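Local coordinates for GTPase-activating protein GYP1 (Saccharomyces cerevisiae, PDB 1FKM) that stimulates GTP hydrolysis by Ypt/Rab GTPases such as YPT1 and YPT7, supplying an arginine and a glutamine finger in trans through its TBC domain, at residues A[83-95]-A[110-122]. Numbering follows the deposited sequence.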
loop_
_atom_site.group_PDB
_atom_site.type_symbol
_atom_site.label_atom_id
_atom_site.label_comp_id
_atom_site.label_asym_id
_atom_site.label_seq_id
_atom_site.Cartn_x
_atom_site.Cartn_y
_atom_site.Cartn_z
ATOM N N ASP A 83 24.722 -4.957 -8.896
ATOM C CA ASP A 83 23.708 -5.917 -8.481
ATOM C C ASP A 83 23.883 -6.425 -7.051
ATOM O O ASP A 83 23.099 -6.087 -6.166
ATOM C CB ASP A 83 23.708 -7.106 -9.442
ATOM C CG ASP A 83 23.464 -6.692 -10.880
ATOM O OD1 ASP A 83 23.163 -5.501 -11.115
ATOM O OD2 ASP A 83 23.570 -7.560 -11.774
ATOM N N ILE A 84 24.912 -7.241 -6.836
ATOM C CA ILE A 84 25.188 -7.823 -5.525
ATOM C C ILE A 84 24.963 -6.870 -4.350
ATOM O O ILE A 84 24.217 -7.191 -3.424
ATOM C CB ILE A 84 26.632 -8.378 -5.455
ATOM C CG1 ILE A 84 26.847 -9.412 -6.564
ATOM C CG2 ILE A 84 26.888 -9.001 -4.092
ATOM C CD1 ILE A 84 25.875 -10.580 -6.529
ATOM N N PRO A 85 25.601 -5.688 -4.367
ATOM C CA PRO A 85 25.428 -4.730 -3.269
ATOM C C PRO A 85 23.965 -4.395 -2.976
ATOM O O PRO A 85 23.554 -4.322 -1.814
ATOM C CB PRO A 85 26.221 -3.518 -3.745
ATOM C CG PRO A 85 27.330 -4.147 -4.539
ATOM C CD PRO A 85 26.579 -5.182 -5.348
ATOM N N THR A 86 23.181 -4.186 -4.029
ATOM C CA THR A 86 21.762 -3.866 -3.874
ATOM C C THR A 86 21.040 -5.045 -3.229
ATOM O O THR A 86 20.163 -4.868 -2.377
ATOM C CB THR A 86 21.118 -3.544 -5.243
ATOM O OG1 THR A 86 21.672 -2.323 -5.736
ATOM C CG2 THR A 86 19.598 -3.392 -5.115
ATOM N N TRP A 87 21.415 -6.248 -3.644
ATOM C CA TRP A 87 20.829 -7.460 -3.087
ATOM C C TRP A 87 21.062 -7.488 -1.571
ATOM O O TRP A 87 20.155 -7.788 -0.794
ATOM C CB TRP A 87 21.459 -8.687 -3.757
ATOM C CG TRP A 87 21.016 -10.013 -3.203
ATOM C CD1 TRP A 87 21.593 -10.705 -2.176
ATOM C CD2 TRP A 87 19.897 -10.795 -3.633
ATOM N NE1 TRP A 87 20.903 -11.867 -1.941
ATOM C CE2 TRP A 87 19.857 -11.949 -2.820
ATOM C CE3 TRP A 87 18.922 -10.633 -4.627
ATOM C CZ2 TRP A 87 18.882 -12.938 -2.970
ATOM C CZ3 TRP A 87 17.953 -11.616 -4.776
ATOM C CH2 TRP A 87 17.940 -12.756 -3.950
ATOM N N HIS A 88 22.276 -7.156 -1.148
ATOM C CA HIS A 88 22.596 -7.164 0.280
ATOM C C HIS A 88 21.914 -6.025 1.033
ATOM O O HIS A 88 21.547 -6.166 2.194
ATOM C CB HIS A 88 24.114 -7.123 0.466
ATOM C CG HIS A 88 24.784 -8.415 0.116
ATOM N ND1 HIS A 88 26.051 -8.479 -0.424
ATOM C CD2 HIS A 88 24.357 -9.696 0.224
ATOM C CE1 HIS A 88 26.375 -9.743 -0.636
ATOM N NE2 HIS A 88 25.364 -10.501 -0.250
ATOM N N GLN A 89 21.734 -4.897 0.360
ATOM C CA GLN A 89 21.068 -3.749 0.959
ATOM C C GLN A 89 19.620 -4.127 1.287
ATOM O O GLN A 89 19.069 -3.713 2.310
ATOM C CB GLN A 89 21.116 -2.580 -0.023
ATOM C CG GLN A 89 20.190 -1.434 0.273
ATOM C CD GLN A 89 20.313 -0.337 -0.774
ATOM O OE1 GLN A 89 20.395 -0.615 -1.970
ATOM N NE2 GLN A 89 20.319 0.913 -0.329
ATOM N N ILE A 90 19.008 -4.928 0.421
ATOM C CA ILE A 90 17.628 -5.365 0.632
ATOM C C ILE A 90 17.569 -6.447 1.699
ATOM O O ILE A 90 16.620 -6.523 2.480
ATOM C CB ILE A 90 17.029 -5.910 -0.673
ATOM C CG1 ILE A 90 16.885 -4.764 -1.677
ATOM C CG2 ILE A 90 15.679 -6.573 -0.409
ATOM C CD1 ILE A 90 16.542 -5.232 -3.060
ATOM N N GLU A 91 18.601 -7.278 1.720
ATOM C CA GLU A 91 18.727 -8.373 2.672
ATOM C C GLU A 91 18.719 -7.834 4.097
ATOM O O GLU A 91 18.246 -8.494 5.024
ATOM C CB GLU A 91 20.036 -9.113 2.408
ATOM C CG GLU A 91 20.326 -10.262 3.340
ATOM C CD GLU A 91 21.746 -10.767 3.181
ATOM O OE1 GLU A 91 22.146 -11.062 2.034
ATOM O OE2 GLU A 91 22.460 -10.867 4.202
ATOM N N ILE A 92 19.253 -6.631 4.264
ATOM C CA ILE A 92 19.313 -5.987 5.568
ATOM C C ILE A 92 17.935 -5.549 6.080
ATOM O O ILE A 92 17.690 -5.546 7.286
ATOM C CB ILE A 92 20.254 -4.763 5.519
ATOM C CG1 ILE A 92 21.692 -5.238 5.285
ATOM C CG2 ILE A 92 20.151 -3.958 6.802
ATOM C CD1 ILE A 92 22.691 -4.114 5.068
ATOM N N ASP A 93 17.034 -5.193 5.170
ATOM C CA ASP A 93 15.700 -4.748 5.572
ATOM C C ASP A 93 14.600 -5.807 5.618
ATOM O O ASP A 93 13.673 -5.705 6.425
ATOM C CB ASP A 93 15.238 -3.599 4.673
ATOM C CG ASP A 93 15.852 -2.271 5.064
ATOM O OD1 ASP A 93 16.676 -2.246 6.003
ATOM O OD2 ASP A 93 15.506 -1.250 4.432
ATOM N N ILE A 94 14.691 -6.823 4.768
ATOM C CA ILE A 94 13.664 -7.858 4.727
ATOM C C ILE A 94 13.334 -8.500 6.080
ATOM O O ILE A 94 12.193 -8.421 6.546
ATOM C CB ILE A 94 14.036 -8.970 3.718
ATOM C CG1 ILE A 94 14.015 -8.406 2.297
ATOM C CG2 ILE A 94 13.061 -10.139 3.838
ATOM C CD1 ILE A 94 12.655 -7.898 1.861
ATOM N N PRO A 95 14.323 -9.139 6.727
ATOM C CA PRO A 95 14.100 -9.787 8.024
ATOM C C PRO A 95 13.524 -8.855 9.087
ATOM O O PRO A 95 12.963 -9.313 10.084
ATOM C CB PRO A 95 15.494 -10.289 8.403
ATOM C CG PRO A 95 16.141 -10.530 7.083
ATOM C CD PRO A 95 15.724 -9.308 6.303
ATOM N N GLN A 110 10.390 -14.238 3.268
ATOM C CA GLN A 110 11.555 -13.369 3.168
ATOM C C GLN A 110 12.219 -13.493 1.798
ATOM O O GLN A 110 12.576 -12.491 1.183
ATOM C CB GLN A 110 12.560 -13.700 4.275
ATOM C CG GLN A 110 12.147 -13.167 5.639
ATOM C CD GLN A 110 13.103 -13.578 6.739
ATOM O OE1 GLN A 110 14.288 -13.797 6.494
ATOM N NE2 GLN A 110 12.598 -13.665 7.959
ATOM N N ASN A 111 12.380 -14.725 1.321
ATOM C CA ASN A 111 13.000 -14.955 0.021
ATOM C C ASN A 111 12.148 -14.401 -1.125
ATOM O O ASN A 111 12.683 -13.890 -2.116
ATOM C CB ASN A 111 13.249 -16.453 -0.200
ATOM C CG ASN A 111 14.237 -17.034 0.798
ATOM O OD1 ASN A 111 15.218 -16.392 1.155
ATOM N ND2 ASN A 111 13.987 -18.261 1.238
ATOM N N SER A 112 10.829 -14.507 -0.998
ATOM C CA SER A 112 9.934 -13.992 -2.032
ATOM C C SER A 112 10.022 -12.471 -2.098
ATOM O O SER A 112 10.153 -11.903 -3.182
ATOM C CB SER A 112 8.483 -14.403 -1.757
ATOM O OG SER A 112 8.250 -15.752 -2.122
ATOM N N LEU A 113 9.946 -11.812 -0.943
ATOM C CA LEU A 113 10.024 -10.352 -0.909
ATOM C C LEU A 113 11.393 -9.864 -1.375
ATOM O O LEU A 113 11.507 -8.824 -2.016
ATOM C CB LEU A 113 9.722 -9.832 0.504
ATOM C CG LEU A 113 8.296 -10.112 1.002
ATOM C CD1 LEU A 113 8.090 -9.469 2.379
ATOM C CD2 LEU A 113 7.268 -9.556 0.004
ATOM N N GLN A 114 12.433 -10.627 -1.062
ATOM C CA GLN A 114 13.790 -10.268 -1.470
ATOM C C GLN A 114 13.862 -10.176 -2.999
ATOM O O GLN A 114 14.385 -9.201 -3.553
ATOM C CB GLN A 114 14.772 -11.330 -0.952
ATOM C CG GLN A 114 16.216 -11.231 -1.452
ATOM C CD GLN A 114 17.007 -10.106 -0.808
ATOM O OE1 GLN A 114 16.879 -9.843 0.389
ATOM N NE2 GLN A 114 17.851 -9.448 -1.598
ATOM N N ARG A 115 13.327 -11.187 -3.674
ATOM C CA ARG A 115 13.342 -11.218 -5.138
ATOM C C ARG A 115 12.496 -10.103 -5.750
ATOM O O ARG A 115 12.909 -9.449 -6.714
ATOM C CB ARG A 115 12.847 -12.575 -5.650
ATOM C CG ARG A 115 13.773 -13.746 -5.338
ATOM C CD ARG A 115 13.321 -15.014 -6.052
ATOM N NE ARG A 115 12.167 -15.655 -5.425
ATOM C CZ ARG A 115 12.247 -16.571 -4.463
ATOM N NH1 ARG A 115 13.434 -16.958 -4.007
ATOM N NH2 ARG A 115 11.142 -17.116 -3.962
ATOM N N ILE A 116 11.306 -9.896 -5.199
ATOM C CA ILE A 116 10.418 -8.849 -5.697
ATOM C C ILE A 116 11.067 -7.471 -5.607
ATOM O O ILE A 116 11.095 -6.716 -6.584
ATOM C CB ILE A 116 9.091 -8.824 -4.902
ATOM C CG1 ILE A 116 8.305 -10.112 -5.167
ATOM C CG2 ILE A 116 8.276 -7.601 -5.295
ATOM C CD1 ILE A 116 7.096 -10.311 -4.244
ATOM N N LEU A 117 11.593 -7.143 -4.433
ATOM C CA LEU A 117 12.210 -5.841 -4.236
ATOM C C LEU A 117 13.491 -5.684 -5.030
ATOM O O LEU A 117 13.790 -4.598 -5.527
ATOM C CB LEU A 117 12.493 -5.607 -2.752
ATOM C CG LEU A 117 11.234 -5.545 -1.881
ATOM C CD1 LEU A 117 11.632 -5.377 -0.419
ATOM C CD2 LEU A 117 10.355 -4.391 -2.327
ATOM N N TYR A 118 14.244 -6.772 -5.153
ATOM C CA TYR A 118 15.496 -6.730 -5.896
ATOM C C TYR A 118 15.218 -6.401 -7.358
ATOM O O TYR A 118 15.871 -5.531 -7.942
ATOM C CB TYR A 118 16.217 -8.075 -5.796
ATOM C CG TYR A 118 17.504 -8.134 -6.584
ATOM C CD1 TYR A 118 18.599 -7.343 -6.233
ATOM C CD2 TYR A 118 17.623 -8.972 -7.693
ATOM C CE1 TYR A 118 19.787 -7.383 -6.969
ATOM C CE2 TYR A 118 18.803 -9.021 -8.439
ATOM C CZ TYR A 118 19.879 -8.224 -8.073
ATOM O OH TYR A 118 21.037 -8.255 -8.824
ATOM N N LEU A 119 14.249 -7.094 -7.950
ATOM C CA LEU A 119 13.915 -6.859 -9.351
ATOM C C LEU A 119 13.444 -5.431 -9.585
ATOM O O LEU A 119 13.825 -4.796 -10.571
ATOM C CB LEU A 119 12.843 -7.844 -9.829
ATOM C CG LEU A 119 12.487 -7.707 -11.317
ATOM C CD1 LEU A 119 13.745 -7.893 -12.170
ATOM C CD2 LEU A 119 11.427 -8.732 -11.691
ATOM N N TRP A 120 12.610 -4.913 -8.684
ATOM C CA TRP A 120 12.132 -3.543 -8.841
ATOM C C TRP A 120 13.308 -2.574 -8.734
ATOM O O TRP A 120 13.416 -1.616 -9.512
ATOM C CB TRP A 120 11.095 -3.192 -7.769
ATOM C CG TRP A 120 10.518 -1.811 -7.962
ATOM C CD1 TRP A 120 9.411 -1.479 -8.688
ATOM C CD2 TRP A 120 11.065 -0.578 -7.479
ATOM N NE1 TRP A 120 9.235 -0.114 -8.687
ATOM C CE2 TRP A 120 10.237 0.463 -7.954
ATOM C CE3 TRP A 120 12.179 -0.249 -6.693
ATOM C CZ2 TRP A 120 10.487 1.810 -7.672
ATOM C CZ3 TRP A 120 12.427 1.089 -6.414
ATOM C CH2 TRP A 120 11.586 2.102 -6.903
ATOM N N ALA A 121 14.190 -2.816 -7.768
ATOM C CA ALA A 121 15.347 -1.945 -7.564
ATOM C C ALA A 121 16.270 -1.931 -8.784
ATOM O O ALA A 121 16.774 -0.880 -9.180
ATOM C CB ALA A 121 16.118 -2.384 -6.326
ATOM N N ILE A 122 16.484 -3.096 -9.381
ATOM C CA ILE A 122 17.346 -3.198 -10.559
ATOM C C ILE A 122 16.718 -2.471 -11.746
ATOM O O ILE A 122 17.421 -1.912 -12.592
ATOM C CB ILE A 122 17.594 -4.676 -10.931
ATOM C CG1 ILE A 122 18.428 -5.343 -9.836
ATOM C CG2 ILE A 122 18.291 -4.782 -12.283
ATOM C CD1 ILE A 122 19.743 -4.652 -9.556
#
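Q114 reaches from helix 110-122, lays its side chain across one face of the W87 indole and grips the backbone of helix 83-93. From CB, the chain carries CG over the six-membered ring of W87, 3.6 Å from the centroid, in a CH-pi contact. There the chain bends, which turns the amide toward helix 83-93. Beyond CD the two amide atoms part: OE1 rests against CA of E91 and the aliphatic I90 and I94, while NE2 passes over the centre of the indole face and donates to W87 O (3.0 Å, N-H...O angle 154°). That carbonyl also keeps its helical bond from E91 N, the two donors arriving from opposite faces of its plane.

W87, its CG turned away from the backbone N, swings its indole across Y118 at about a right angle and sets an edge against that ring's face, in a T-shaped pair with CE3 3.5 Å from Y118 CG and planes 80° apart. An alanine in place of W87 would probably deprive the Q114 side chain of the face it lies against and leave Y118 without its edge-on partner.

Knobs-into-holes packing runs both ways: Y118 enters among D83, T86, W87 and I90, and I90 among Q114, L117, Y118 and A121. Farther along, I94 CD1 meets L117 CD1 at 3.5 Å.

The two segments run obliquely antiparallel within the TBC domain, their axes 9.7 Å apart at closest approach and their directions 135° apart. The segment 83-95 runs straight into the arginine finger R96, which is salt-bridged to D93, while helix 110-122 is backed by helices 57-74, 133-145 and 168-186.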